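Local atomic coordinates of major royal jelly protein 1 (PDB entry 5YYL), a protein that is the most abundant protein of royal jelly, binds the sterol 24-methylenecholesterol and probably serves as food for developing honeybee larvae. Residues 37-42 / 59-64; 75-80 / 88-93; 81-86 / 142-147; 121-126 / 138-143. All blocks are in the same frame, centred on the assembly; numbering follows the deposited sequence.

Interaction 1. Residues 37-42 / 59-64; sequences WKFFDY and YDYKNN
Tyr59 shows how one aromatic side chain can tie two loops together. Its CG stands anti to the backbone N (chi1 164°), which sends the ring from CB toward residues 37-42. The edge of Tyr42 is turned toward the face of the Tyr59 ring, nearest CD1 and CE1, with Tyr59 CE1 4.0 Å from Tyr42 CD2; the pair is an offset edge-to-face contact with planes at 75°. At the tip, Tyr59 OH donates to Phe40 O over 3.1 Å, in the carbonyl plane and on a lone pair, while the Asp41 carboxylate lies nearly parallel to the ring beside CZ and OH. Tyr42 in turn reaches tip to tip for Asn64, its OH donating to Asn64 OD1 at 2.5 Å. Farther along, the edge of Tyr61 points at the face of Phe39, its CD1 3.8 Å from Phe39 CG. This is loop-to-loop aromatic packing, joining the chain before and after helix 47-56 beside the first four-stranded antiparallel sheet of the beta-propeller fold.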
loop_
_atom_site.group_PDB
_atom_site.type_symbol
_atom_site.label_atom_id
_atom_site.label_comp_id
_atom_site.label_asym_id
_atom_site.label_seq_id
_atom_site.Cartn_x
_atom_site.Cartn_y
_atom_site.Cartn_z
ATOM N N TRP A 37 24.478 -28.840 -4.716
ATOM C CA TRP A 37 24.355 -30.187 -4.214
ATOM C C TRP A 37 25.717 -30.817 -4.051
ATOM O O TRP A 37 26.623 -30.598 -4.861
ATOM C CB TRP A 37 23.566 -31.042 -5.165
ATOM C CG TRP A 37 22.122 -30.784 -5.227
ATOM C CD1 TRP A 37 21.146 -31.391 -4.501
ATOM C CD2 TRP A 37 21.459 -29.909 -6.137
ATOM N NE1 TRP A 37 19.908 -30.936 -4.885
ATOM C CE2 TRP A 37 20.070 -30.024 -5.892
ATOM C CE3 TRP A 37 21.900 -29.035 -7.138
ATOM C CZ2 TRP A 37 19.121 -29.297 -6.611
ATOM C CZ3 TRP A 37 20.954 -28.318 -7.854
ATOM C CH2 TRP A 37 19.581 -28.453 -7.586
ATOM N N LYS A 38 25.845 -31.587 -2.973
ATOM C CA LYS A 38 26.923 -32.555 -2.828
ATOM C C LYS A 38 26.485 -33.824 -3.547
ATOM O O LYS A 38 27.290 -34.466 -4.209
ATOM C CB LYS A 38 27.214 -32.825 -1.357
ATOM C CG LYS A 38 27.640 -31.580 -0.602
ATOM C CD LYS A 38 28.135 -31.891 0.805
ATOM C CE LYS A 38 29.010 -30.775 1.361
ATOM N NZ LYS A 38 29.983 -31.236 2.401
ATOM N N PHE A 39 25.209 -34.160 -3.416
ATOM C CA PHE A 39 24.618 -35.269 -4.137
ATOM C C PHE A 39 23.108 -35.126 -4.104
ATOM O O PHE A 39 22.556 -34.471 -3.222
ATOM C CB PHE A 39 25.008 -36.612 -3.509
ATOM C CG PHE A 39 24.703 -36.704 -2.037
ATOM C CD1 PHE A 39 23.423 -37.045 -1.592
ATOM C CD2 PHE A 39 25.694 -36.431 -1.093
ATOM C CE1 PHE A 39 23.134 -37.101 -0.242
ATOM C CE2 PHE A 39 25.412 -36.495 0.260
ATOM C CZ PHE A 39 24.130 -36.836 0.688
ATOM N N PHE A 40 22.446 -35.767 -5.051
ATOM C CA PHE A 40 21.012 -35.652 -5.147
ATOM C C PHE A 40 20.339 -36.653 -4.238
ATOM O O PHE A 40 20.877 -37.721 -3.968
ATOM C CB PHE A 40 20.543 -35.805 -6.594
ATOM C CG PHE A 40 20.849 -34.607 -7.429
ATOM C CD1 PHE A 40 19.931 -33.564 -7.518
ATOM C CD2 PHE A 40 22.081 -34.486 -8.076
ATOM C CE1 PHE A 40 20.215 -32.446 -8.271
ATOM C CE2 PHE A 40 22.370 -33.365 -8.824
ATOM C CZ PHE A 40 21.437 -32.346 -8.922
ATOM N N ASP A 41 19.161 -36.259 -3.768
ATOM C CA ASP A 41 18.317 -37.053 -2.901
ATOM C C ASP A 41 16.893 -36.620 -3.206
ATOM O O ASP A 41 16.691 -35.556 -3.791
ATOM C CB ASP A 41 18.680 -36.782 -1.437
ATOM C CG ASP A 41 18.067 -37.793 -0.474
ATOM O OD1 ASP A 41 17.247 -38.642 -0.904
ATOM O OD2 ASP A 41 18.414 -37.731 0.729
ATOM N N TYR A 42 15.913 -37.437 -2.829
ATOM C CA TYR A 42 14.523 -37.201 -3.202
ATOM C C TYR A 42 13.576 -37.120 -1.990
ATOM O O TYR A 42 13.904 -37.564 -0.896
ATOM C CB TYR A 42 14.066 -38.291 -4.175
ATOM C CG TYR A 42 14.904 -38.385 -5.440
ATOM C CD1 TYR A 42 14.387 -38.001 -6.679
ATOM C CD2 TYR A 42 16.214 -38.861 -5.400
ATOM C CE1 TYR A 42 15.158 -38.089 -7.829
ATOM C CE2 TYR A 42 16.986 -38.940 -6.541
ATOM C CZ TYR A 42 16.460 -38.556 -7.749
ATOM O OH TYR A 42 17.246 -38.653 -8.864
ATOM N N TYR A 59 17.320 -46.389 -5.356
ATOM C CA TYR A 59 18.006 -45.110 -5.119
ATOM C C TYR A 59 19.407 -45.259 -4.487
ATOM O O TYR A 59 19.537 -45.381 -3.279
ATOM C CB TYR A 59 17.121 -44.179 -4.258
ATOM C CG TYR A 59 17.887 -43.021 -3.644
ATOM C CD1 TYR A 59 18.538 -42.078 -4.443
ATOM C CD2 TYR A 59 18.015 -42.898 -2.262
ATOM C CE1 TYR A 59 19.268 -41.039 -3.881
ATOM C CE2 TYR A 59 18.741 -41.860 -1.696
ATOM C CZ TYR A 59 19.365 -40.931 -2.509
ATOM O OH TYR A 59 20.084 -39.905 -1.951
ATOM N N ASP A 60 20.436 -45.223 -5.328
ATOM C CA ASP A 60 21.831 -45.070 -4.908
ATOM C C ASP A 60 22.220 -43.632 -5.235
ATOM O O ASP A 60 22.130 -43.196 -6.390
ATOM C CB ASP A 60 22.756 -46.047 -5.656
ATOM C CG ASP A 60 24.205 -46.051 -5.114
ATOM O OD1 ASP A 60 24.674 -45.052 -4.522
ATOM O OD2 ASP A 60 24.893 -47.076 -5.296
ATOM N N TYR A 61 22.653 -42.908 -4.210
ATOM C CA TYR A 61 23.047 -41.507 -4.349
ATOM C C TYR A 61 24.280 -41.306 -5.247
ATOM O O TYR A 61 24.428 -40.253 -5.868
ATOM C CB TYR A 61 23.274 -40.871 -2.965
ATOM C CG TYR A 61 24.595 -41.200 -2.283
ATOM C CD1 TYR A 61 25.688 -40.335 -2.399
ATOM C CD2 TYR A 61 24.744 -42.345 -1.493
ATOM C CE1 TYR A 61 26.897 -40.604 -1.767
ATOM C CE2 TYR A 61 25.953 -42.624 -0.854
ATOM C CZ TYR A 61 27.033 -41.749 -0.987
ATOM O OH TYR A 61 28.249 -42.011 -0.363
ATOM N N LYS A 62 25.148 -42.313 -5.316
ATOM C CA LYS A 62 26.370 -42.232 -6.128
ATOM C C LYS A 62 26.128 -42.284 -7.644
ATOM O O LYS A 62 27.044 -41.999 -8.411
ATOM C CB LYS A 62 27.366 -43.339 -5.725
ATOM C CG LYS A 62 28.012 -43.145 -4.356
ATOM C CD LYS A 62 29.100 -44.181 -4.057
ATOM C CE LYS A 62 28.612 -45.314 -3.160
ATOM N NZ LYS A 62 27.414 -46.029 -3.697
ATOM N N ASN A 63 24.919 -42.644 -8.076
ATOM C CA ASN A 63 24.603 -42.776 -9.503
ATOM C C ASN A 63 23.612 -41.734 -10.028
ATOM O O ASN A 63 22.984 -41.954 -11.065
ATOM C CB ASN A 63 24.037 -44.180 -9.788
ATOM C CG ASN A 63 24.925 -45.301 -9.275
ATOM O OD1 ASN A 63 26.131 -45.130 -9.047
ATOM N ND2 ASN A 63 24.323 -46.465 -9.094
ATOM N N ASN A 64 23.468 -40.605 -9.335
ATOM C CA ASN A 64 22.518 -39.575 -9.758
ATOM C C ASN A 64 23.265 -38.405 -10.368
ATOM O O ASN A 64 24.025 -37.718 -9.686
ATOM C CB ASN A 64 21.628 -39.144 -8.602
ATOM C CG ASN A 64 20.548 -40.168 -8.305
ATOM O OD1 ASN A 64 19.374 -39.968 -8.614
ATOM N ND2 ASN A 64 20.955 -41.295 -7.739
#

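Interaction 2. Residues 75-80 / 88-93; sequences KIFVTM and SSLNVI
Strands 75-81 and 90-94 form an antiparallel beta hairpin, the central pair of a four-stranded propeller sheet, and backbone bonds make its first shell. Val78 N donates to Asn91 O at 2.9 Å, approaching from above the carbonyl plane, whereas the return bond from Asn91 N to Val78 O is weak. Ile93 N meets Ile76 O nearly along the C=O axis, and Met80 N takes a lone pair of Ser89 O at 2.8 Å. Side chains follow the strand alternation. Phe77 and Val92, a non-hydrogen-bonded pair, lie side by side, with Val92 CG1 3.3 Å from Phe77 CE1; on that same face Thr79 CG2 approaches Leu90 CD1. Ile93 CG1 crosses obliquely against Val78 CG2 at 3.8 Å. In the next shell, Ser88 OG holds the Asn91 amide by donating to OD1 over 2.9 Å, and Leu127 of strand 124-129, in the next sheet, covers Phe77, Thr79 and Leu90. Where the paired strands give way to loop, Ser89 carries its OG anti to its own backbone N (chi1 -171°), and that hydroxyl donates to Met80 O over 2.7 Å in the carbonyl plane.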
loop_
_atom_site.group_PDB
_atom_site.type_symbol
_atom_site.label_atom_id
_atom_site.label_comp_id
_atom_site.label_asym_id
_atom_site.label_seq_id
_atom_site.Cartn_x
_atom_site.Cartn_y
_atom_site.Cartn_z
ATOM N N LYS A 75 8.637 -23.483 -9.980
ATOM C CA LYS A 75 9.269 -24.769 -10.242
ATOM C C LYS A 75 10.636 -24.580 -10.897
ATOM O O LYS A 75 10.781 -23.767 -11.799
ATOM C CB LYS A 75 8.360 -25.618 -11.139
ATOM C CG LYS A 75 6.968 -25.839 -10.563
ATOM C CD LYS A 75 6.002 -26.438 -11.587
ATOM C CE LYS A 75 4.538 -26.291 -11.158
ATOM N NZ LYS A 75 4.269 -26.808 -9.777
ATOM N N ILE A 76 11.630 -25.308 -10.398
ATOM C CA ILE A 76 12.921 -25.473 -11.047
ATOM C C ILE A 76 13.001 -26.954 -11.396
ATOM O O ILE A 76 13.055 -27.782 -10.497
ATOM C CB ILE A 76 14.097 -25.134 -10.091
ATOM C CG1 ILE A 76 14.101 -23.657 -9.681
ATOM C CG2 ILE A 76 15.438 -25.515 -10.709
ATOM C CD1 ILE A 76 14.486 -22.678 -10.770
ATOM N N PHE A 77 13.011 -27.292 -12.686
ATOM C CA PHE A 77 13.115 -28.692 -13.120
ATOM C C PHE A 77 14.556 -29.161 -13.082
ATOM O O PHE A 77 15.458 -28.385 -13.322
ATOM C CB PHE A 77 12.490 -28.893 -14.493
ATOM C CG PHE A 77 11.011 -28.657 -14.496
ATOM C CD1 PHE A 77 10.121 -29.657 -14.076
ATOM C CD2 PHE A 77 10.489 -27.424 -14.864
ATOM C CE1 PHE A 77 8.752 -29.431 -14.052
ATOM C CE2 PHE A 77 9.110 -27.198 -14.862
ATOM C CZ PHE A 77 8.243 -28.207 -14.457
ATOM N N VAL A 78 14.771 -30.414 -12.716
ATOM C CA VAL A 78 16.099 -31.028 -12.734
ATOM C C VAL A 78 15.920 -32.437 -13.257
ATOM O O VAL A 78 15.177 -33.207 -12.657
ATOM C CB VAL A 78 16.727 -31.088 -11.331
ATOM C CG1 VAL A 78 18.085 -31.779 -11.382
ATOM C CG2 VAL A 78 16.864 -29.681 -10.744
ATOM N N THR A 79 16.558 -32.766 -14.381
ATOM C CA THR A 79 16.418 -34.098 -14.977
ATOM C C THR A 79 17.639 -34.932 -14.672
ATOM O O THR A 79 18.757 -34.429 -14.692
ATOM C CB THR A 79 16.187 -34.101 -16.492
ATOM O OG1 THR A 79 17.405 -33.787 -17.175
ATOM C CG2 THR A 79 15.102 -33.157 -16.877
ATOM N N MET A 80 17.407 -36.208 -14.388
ATOM C CA MET A 80 18.479 -37.103 -14.000
ATOM C C MET A 80 18.659 -38.207 -15.051
ATOM O O MET A 80 17.669 -38.805 -15.544
ATOM C CB MET A 80 18.197 -37.700 -12.626
ATOM C CG MET A 80 19.452 -37.902 -11.789
ATOM S SD MET A 80 20.212 -36.424 -11.072
ATOM C CE MET A 80 18.769 -35.424 -10.698
ATOM N N SER A 88 13.630 -41.297 -9.864
ATOM C CA SER A 88 12.903 -40.544 -10.890
ATOM C C SER A 88 13.843 -39.779 -11.775
ATOM O O SER A 88 14.931 -39.376 -11.337
ATOM C CB SER A 88 11.906 -39.579 -10.267
ATOM O OG SER A 88 11.222 -38.844 -11.282
ATOM N N SER A 89 13.408 -39.586 -13.023
ATOM C CA SER A 89 14.207 -38.875 -14.019
ATOM C C SER A 89 13.771 -37.425 -14.141
ATOM O O SER A 89 14.609 -36.542 -14.069
ATOM C CB SER A 89 14.118 -39.545 -15.381
ATOM O OG SER A 89 15.069 -38.953 -16.238
ATOM N N LEU A 90 12.478 -37.202 -14.348
ATOM C CA LEU A 90 11.920 -35.866 -14.426
ATOM C C LEU A 90 11.512 -35.379 -13.031
ATOM O O LEU A 90 10.575 -35.916 -12.434
ATOM C CB LEU A 90 10.719 -35.850 -15.375
ATOM C CG LEU A 90 10.064 -34.496 -15.629
ATOM C CD1 LEU A 90 11.075 -33.471 -16.121
ATOM C CD2 LEU A 90 8.941 -34.660 -16.634
ATOM N N ASN A 91 12.211 -34.362 -12.517
ATOM C CA ASN A 91 11.974 -33.832 -11.154
ATOM C C ASN A 91 11.842 -32.313 -11.080
ATOM O O ASN A 91 12.166 -31.615 -12.029
ATOM C CB ASN A 91 13.120 -34.237 -10.224
ATOM C CG ASN A 91 13.560 -35.658 -10.446
ATOM O OD1 ASN A 91 12.740 -36.570 -10.371
ATOM N ND2 ASN A 91 14.841 -35.853 -10.752
ATOM N N VAL A 92 11.345 -31.835 -9.933
ATOM C CA VAL A 92 11.433 -30.426 -9.536
ATOM C C VAL A 92 12.113 -30.351 -8.189
ATOM O O VAL A 92 12.163 -31.337 -7.472
ATOM C CB VAL A 92 10.073 -29.696 -9.465
ATOM C CG1 VAL A 92 9.438 -29.628 -10.834
ATOM C CG2 VAL A 92 9.127 -30.352 -8.491
ATOM N N ILE A 93 12.640 -29.176 -7.856
ATOM C CA ILE A 93 13.258 -28.957 -6.558
ATOM C C ILE A 93 12.120 -28.693 -5.599
ATOM O O ILE A 93 11.198 -27.954 -5.923
ATOM C CB ILE A 93 14.270 -27.799 -6.551
ATOM C CG1 ILE A 93 15.308 -28.002 -7.666
ATOM C CG2 ILE A 93 14.976 -27.718 -5.202
ATOM C CD1 ILE A 93 16.418 -26.963 -7.691
#

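Interaction 3. Residues 81-86 / 142-147; sequences LRYNGV and LVNNTQ. With NAG (2-acetamido-2-deoxy-beta-D-glucopyranose), chain E.
With CG anti to the carbonyl carbon (chi1 -79°), the ring of Tyr83 lies over the backbone of Asn144, a residue with a positive phi of 54°. Asn144 CA lies 3.6 Å from the centroid of the Tyr83 ring, only 4° off the ring normal, making a CH-pi contact over the centre of one face. The Asn144 amide plane runs almost parallel to the tyrosine ring. Beyond the ring, Tyr83 OH comes 3.6 Å from Asn145 CB, while Leu81 CD2 packs against the amide oxygen of Asn145. One backbone bond crosses the contact: Asn144 N donates to Arg82 O over 3.0 Å, from above the carbonyl plane. Arg82 bends its own chain back so that NH1 reaches Val86 O at 2.7 Å, and its NE and NH2 grip the carbonyls of Val122 and Ile121. Asn144 is N-glycosylated, its ND2 bonded to C1 of the N-acetylglucosamine, and the acetamido methyl C8 of that sugar rests 3.8 Å from Val143 CG1. A hydrogen bond and the tyrosine face thus hold the asparagine at its backbone, which would be expected to limit the freedom of the glycan's root.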
loop_
_atom_site.group_PDB
_atom_site.type_symbol
_atom_site.label_atom_id
_atom_site.label_comp_id
_atom_site.label_asym_id
_atom_site.label_seq_id
_atom_site.Cartn_x
_atom_site.Cartn_y
_atom_site.Cartn_z
ATOM N N LEU A 81 19.929 -38.438 -15.405
ATOM C CA LEU A 81 20.304 -39.551 -16.279
ATOM C C LEU A 81 19.952 -40.834 -15.552
ATOM O O LEU A 81 20.402 -41.048 -14.418
ATOM C CB LEU A 81 21.806 -39.557 -16.581
ATOM C CG LEU A 81 22.365 -38.458 -17.483
ATOM C CD1 LEU A 81 23.870 -38.580 -17.596
ATOM C CD2 LEU A 81 21.690 -38.501 -18.837
ATOM N N ARG A 82 19.156 -41.676 -16.205
ATOM C CA ARG A 82 18.634 -42.895 -15.577
ATOM C C ARG A 82 19.664 -44.006 -15.569
ATOM O O ARG A 82 19.676 -44.863 -16.433
ATOM C CB ARG A 82 17.356 -43.366 -16.268
ATOM C CG ARG A 82 16.695 -44.549 -15.595
ATOM C CD ARG A 82 15.934 -44.159 -14.322
ATOM N NE ARG A 82 14.628 -43.636 -14.700
ATOM C CZ ARG A 82 13.565 -43.536 -13.911
ATOM N NH1 ARG A 82 13.615 -43.907 -12.627
ATOM N NH2 ARG A 82 12.430 -43.038 -14.421
ATOM N N TYR A 83 20.533 -43.961 -14.576
ATOM C CA TYR A 83 21.383 -45.087 -14.250
ATOM C C TYR A 83 20.641 -46.027 -13.283
ATOM O O TYR A 83 19.465 -45.814 -12.974
ATOM C CB TYR A 83 22.735 -44.619 -13.701
ATOM C CG TYR A 83 23.699 -44.160 -14.771
ATOM C CD1 TYR A 83 24.904 -44.822 -14.970
ATOM C CD2 TYR A 83 23.408 -43.067 -15.593
ATOM C CE1 TYR A 83 25.797 -44.411 -15.947
ATOM C CE2 TYR A 83 24.297 -42.653 -16.578
ATOM C CZ TYR A 83 25.494 -43.329 -16.747
ATOM O OH TYR A 83 26.395 -42.948 -17.712
ATOM N N ASN A 84 21.314 -47.102 -12.875
ATOM C CA ASN A 84 20.857 -47.964 -11.780
ATOM C C ASN A 84 20.960 -47.162 -10.475
ATOM O O ASN A 84 22.036 -46.647 -10.130
ATOM C CB ASN A 84 21.668 -49.274 -11.704
ATOM C CG ASN A 84 23.185 -49.047 -11.730
ATOM O OD1 ASN A 84 23.750 -48.648 -12.762
ATOM N ND2 ASN A 84 23.851 -49.297 -10.592
ATOM N N GLY A 85 19.822 -47.034 -9.787
ATOM C CA GLY A 85 19.738 -46.285 -8.531
ATOM C C GLY A 85 19.275 -44.835 -8.666
ATOM O O GLY A 85 19.709 -43.952 -7.907
ATOM N N VAL A 86 18.377 -44.603 -9.623
ATOM C CA VAL A 86 17.848 -43.286 -9.915
ATOM C C VAL A 86 16.327 -43.398 -9.915
ATOM O O VAL A 86 15.746 -43.798 -10.922
ATOM C CB VAL A 86 18.379 -42.749 -11.256
ATOM C CG1 VAL A 86 17.693 -41.431 -11.609
ATOM C CG2 VAL A 86 19.888 -42.559 -11.172
ATOM N N LEU A 142 17.219 -44.498 -22.812
ATOM C CA LEU A 142 18.468 -45.143 -22.470
ATOM C C LEU A 142 18.536 -45.438 -20.977
ATOM O O LEU A 142 17.946 -44.721 -20.162
ATOM C CB LEU A 142 19.675 -44.298 -22.898
ATOM C CG LEU A 142 20.095 -44.422 -24.364
ATOM C CD1 LEU A 142 18.920 -44.512 -25.335
ATOM C CD2 LEU A 142 20.982 -43.241 -24.708
ATOM N N VAL A 143 19.251 -46.514 -20.643
ATOM C CA VAL A 143 19.630 -46.829 -19.276
ATOM C C VAL A 143 21.152 -46.842 -19.236
ATOM O O VAL A 143 21.787 -47.295 -20.188
ATOM C CB VAL A 143 19.042 -48.177 -18.826
ATOM C CG1 VAL A 143 19.453 -48.482 -17.395
ATOM C CG2 VAL A 143 17.524 -48.170 -18.964
ATOM N N ASN A 144 21.732 -46.315 -18.155
ATOM C CA ASN A 144 23.189 -46.098 -18.060
ATOM C C ASN A 144 23.748 -45.267 -19.230
ATOM O O ASN A 144 24.922 -45.383 -19.577
ATOM C CB ASN A 144 23.958 -47.431 -17.970
ATOM C CG ASN A 144 23.435 -48.363 -16.882
ATOM O OD1 ASN A 144 22.369 -48.145 -16.316
ATOM N ND2 ASN A 144 24.181 -49.425 -16.624
ATOM N N ASN A 145 22.892 -44.424 -19.817
ATOM C CA ASN A 145 23.203 -43.606 -21.005
ATOM C C ASN A 145 23.635 -44.395 -22.268
ATOM O O ASN A 145 24.272 -43.820 -23.162
ATOM C CB ASN A 145 24.256 -42.527 -20.632
ATOM C CG ASN A 145 24.037 -41.191 -21.346
ATOM O OD1 ASN A 145 22.909 -40.701 -21.493
ATOM N ND2 ASN A 145 25.134 -40.586 -21.770
ATOM N N THR A 146 23.287 -45.689 -22.347
ATOM C CA THR A 146 23.720 -46.572 -23.460
ATOM C C THR A 146 22.659 -47.614 -23.868
ATOM O O THR A 146 22.181 -47.588 -25.002
ATOM C CB THR A 146 25.049 -47.301 -23.152
ATOM O OG1 THR A 146 24.949 -47.982 -21.899
ATOM C CG2 THR A 146 26.215 -46.324 -23.089
ATOM N N GLN A 147 22.297 -48.524 -22.961
ATOM C CA GLN A 147 21.387 -49.646 -23.287
ATOM C C GLN A 147 19.926 -49.181 -23.481
ATOM O O GLN A 147 19.286 -48.786 -22.522
ATOM C CB GLN A 147 21.453 -50.725 -22.194
HETATM C C1 NAG E . 23.900 -50.458 -15.652
HETATM C C2 NAG E . 23.374 -51.772 -16.254
HETATM C C3 NAG E . 23.269 -52.847 -15.162
HETATM C C4 NAG E . 24.566 -53.049 -14.376
HETATM C C5 NAG E . 25.060 -51.667 -13.909
HETATM C C6 NAG E . 26.435 -51.635 -13.247
HETATM C C7 NAG E . 21.734 -52.227 -18.061
HETATM C C8 NAG E . 20.326 -52.022 -18.546
HETATM N N2 NAG E . 22.058 -51.655 -16.885
HETATM O O3 NAG E . 22.882 -54.102 -15.732
HETATM O O4 NAG E . 24.234 -53.946 -13.291
HETATM O O5 NAG E . 25.145 -50.768 -15.021
HETATM O O6 NAG E . 27.409 -52.257 -14.087
HETATM O O7 NAG E . 22.516 -52.879 -18.730
#

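Interaction 4. Residues 121-126 / 138-143; sequences IVSASK and LDSGLV
Charge-assisted hydrogen bonds centre on Asp139. Its CG lies anti to the backbone N (chi1 176°), carrying the carboxylate across to two successive amides: Val122 N donates to Asp139 OD1 over 3.1 Å and Ser123 N to Asp139 OD2 over 2.7 Å, both nearly straight and both from above the carboxylate plane. Gly141 N adds a second donor to OD2, closing an Asx turn, and Lys153 forms a salt bridge with OD1, so this buried charge is well compensated and probably stays ionised. Backbone bonds continue the pairing. Ser125 N meets Leu138 O at 2.8 Å nearly along the C=O axis, and Ser140 N donates to Ser123 O at 3.1 Å. Ser140 OG accepts from Leu142 N, an ST turn that overlaps the Asx turn, one residue on. Van der Waals contact is slighter: Val122 CG1 lies 3.5 Å from Leu142 O and also touches Val143 CG2. Together these features belong to an antiparallel beta hairpin, strands 124-129 and 134-139, within a four-stranded sheet of the beta-propeller.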
loop_
_atom_site.group_PDB
_atom_site.type_symbol
_atom_site.label_atom_id
_atom_site.label_comp_id
_atom_site.label_asym_id
_atom_site.label_seq_id
_atom_site.Cartn_x
_atom_site.Cartn_y
_atom_site.Cartn_z
ATOM N N ILE A 121 8.356 -42.107 -19.179
ATOM C CA ILE A 121 9.682 -41.519 -18.847
ATOM C C ILE A 121 10.761 -42.438 -18.242
ATOM O O ILE A 121 10.797 -42.697 -17.042
ATOM C CB ILE A 121 9.589 -40.165 -18.085
ATOM C CG1 ILE A 121 8.400 -39.330 -18.616
ATOM C CG2 ILE A 121 10.907 -39.398 -18.217
ATOM C CD1 ILE A 121 8.402 -37.866 -18.261
ATOM N N VAL A 122 11.658 -42.886 -19.114
ATOM C CA VAL A 122 12.829 -43.658 -18.735
ATOM C C VAL A 122 13.933 -42.707 -18.340
ATOM O O VAL A 122 14.437 -42.795 -17.239
ATOM C CB VAL A 122 13.320 -44.580 -19.885
ATOM C CG1 VAL A 122 14.552 -45.385 -19.478
ATOM C CG2 VAL A 122 12.189 -45.486 -20.350
ATOM N N SER A 123 14.336 -41.835 -19.257
ATOM C CA SER A 123 15.442 -40.892 -19.021
ATOM C C SER A 123 15.204 -39.546 -19.719
ATOM O O SER A 123 15.510 -39.394 -20.910
ATOM C CB SER A 123 16.764 -41.498 -19.479
ATOM O OG SER A 123 17.833 -40.654 -19.103
ATOM N N ALA A 124 14.636 -38.592 -18.969
ATOM C CA ALA A 124 14.436 -37.215 -19.430
ATOM C C ALA A 124 15.798 -36.571 -19.698
ATOM O O ALA A 124 16.463 -36.060 -18.800
ATOM C CB ALA A 124 13.653 -36.410 -18.401
ATOM N N SER A 125 16.220 -36.646 -20.949
ATOM C CA SER A 125 17.525 -36.179 -21.365
ATOM C C SER A 125 17.568 -34.646 -21.374
ATOM O O SER A 125 18.523 -34.058 -20.879
ATOM C CB SER A 125 17.834 -36.738 -22.755
ATOM O OG SER A 125 19.159 -36.452 -23.135
ATOM N N LYS A 126 16.514 -34.021 -21.910
ATOM C CA LYS A 126 16.453 -32.571 -22.099
ATOM C C LYS A 126 15.027 -32.044 -21.968
ATOM O O LYS A 126 14.075 -32.777 -22.198
ATOM C CB LYS A 126 17.004 -32.217 -23.480
ATOM C CG LYS A 126 18.243 -31.333 -23.485
ATOM C CD LYS A 126 19.481 -32.058 -22.980
ATOM C CE LYS A 126 20.590 -31.063 -22.611
ATOM N NZ LYS A 126 21.631 -31.714 -21.763
ATOM N N LEU A 138 12.332 -34.648 -23.746
ATOM C CA LEU A 138 13.010 -35.623 -24.607
ATOM C C LEU A 138 13.433 -36.805 -23.751
ATOM O O LEU A 138 14.462 -36.742 -23.094
ATOM C CB LEU A 138 14.229 -34.988 -25.327
ATOM C CG LEU A 138 15.063 -35.921 -26.241
ATOM C CD1 LEU A 138 14.285 -36.358 -27.469
ATOM C CD2 LEU A 138 16.357 -35.272 -26.683
ATOM N N ASP A 139 12.615 -37.857 -23.745
ATOM C CA ASP A 139 12.970 -39.143 -23.133
ATOM C C ASP A 139 13.771 -39.942 -24.155
ATOM O O ASP A 139 13.259 -40.250 -25.231
ATOM C CB ASP A 139 11.705 -39.913 -22.708
ATOM C CG ASP A 139 12.004 -41.322 -22.145
ATOM O OD1 ASP A 139 11.053 -42.144 -22.111
ATOM O OD2 ASP A 139 13.155 -41.600 -21.707
ATOM N N SER A 140 15.013 -40.267 -23.810
ATOM C CA SER A 140 15.893 -40.994 -24.718
ATOM C C SER A 140 15.529 -42.479 -24.790
ATOM O O SER A 140 15.615 -43.110 -25.853
ATOM C CB SER A 140 17.349 -40.827 -24.300
ATOM O OG SER A 140 17.580 -41.313 -23.001
ATOM N N GLY A 141 15.109 -43.026 -23.649
ATOM C CA GLY A 141 14.878 -44.460 -23.502
ATOM C C GLY A 141 16.119 -45.210 -23.050
ATOM O O GLY A 141 16.067 -46.424 -22.885
ATOM N N LEU A 142 17.219 -44.498 -22.812
ATOM C CA LEU A 142 18.468 -45.143 -22.470
ATOM C C LEU A 142 18.536 -45.438 -20.977
ATOM O O LEU A 142 17.946 -44.721 -20.162
ATOM C CB LEU A 142 19.675 -44.298 -22.898
ATOM C CG LEU A 142 20.095 -44.422 -24.364
ATOM C CD1 LEU A 142 18.920 -44.512 -25.335
ATOM C CD2 LEU A 142 20.982 -43.241 -24.708
ATOM N N VAL A 143 19.251 -46.514 -20.643
ATOM C CA VAL A 143 19.630 -46.829 -19.276
ATOM C C VAL A 143 21.152 -46.842 -19.236
ATOM O O VAL A 143 21.787 -47.295 -20.188
ATOM C CB VAL A 143 19.042 -48.177 -18.826
ATOM C CG1 VAL A 143 19.453 -48.482 -17.395
ATOM C CG2 VAL A 143 17.524 -48.170 -18.964
#

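In the fold
Along the chain interaction 1 closes first, interactions 2 and 3 alternate their segments, and interaction 4 ends on the same stretch as interaction 3, sharing Leu142 and Val143. Interactions 2 and 4 are hairpins of two successive four-stranded propeller sheets, their centres about 12 Å apart and joined where Ser89 OG hydrogen-bonds to Ala124 N. Interaction 3, its centre about 9 Å from that of interaction 4, joins the connecting loop of the first hairpin to the loop that follows strand 134-139, with Arg82 spanning the seam. Interaction 1, its centre about 14 Å from that of interaction 3, reaches it through the Asn63 and Asn64 amides, which hydrogen-bond to Asn84 O and Gly85 O. Adjacent propeller sheets are therefore joined through strands and loops alike, with the Asn144 glycan on one loop.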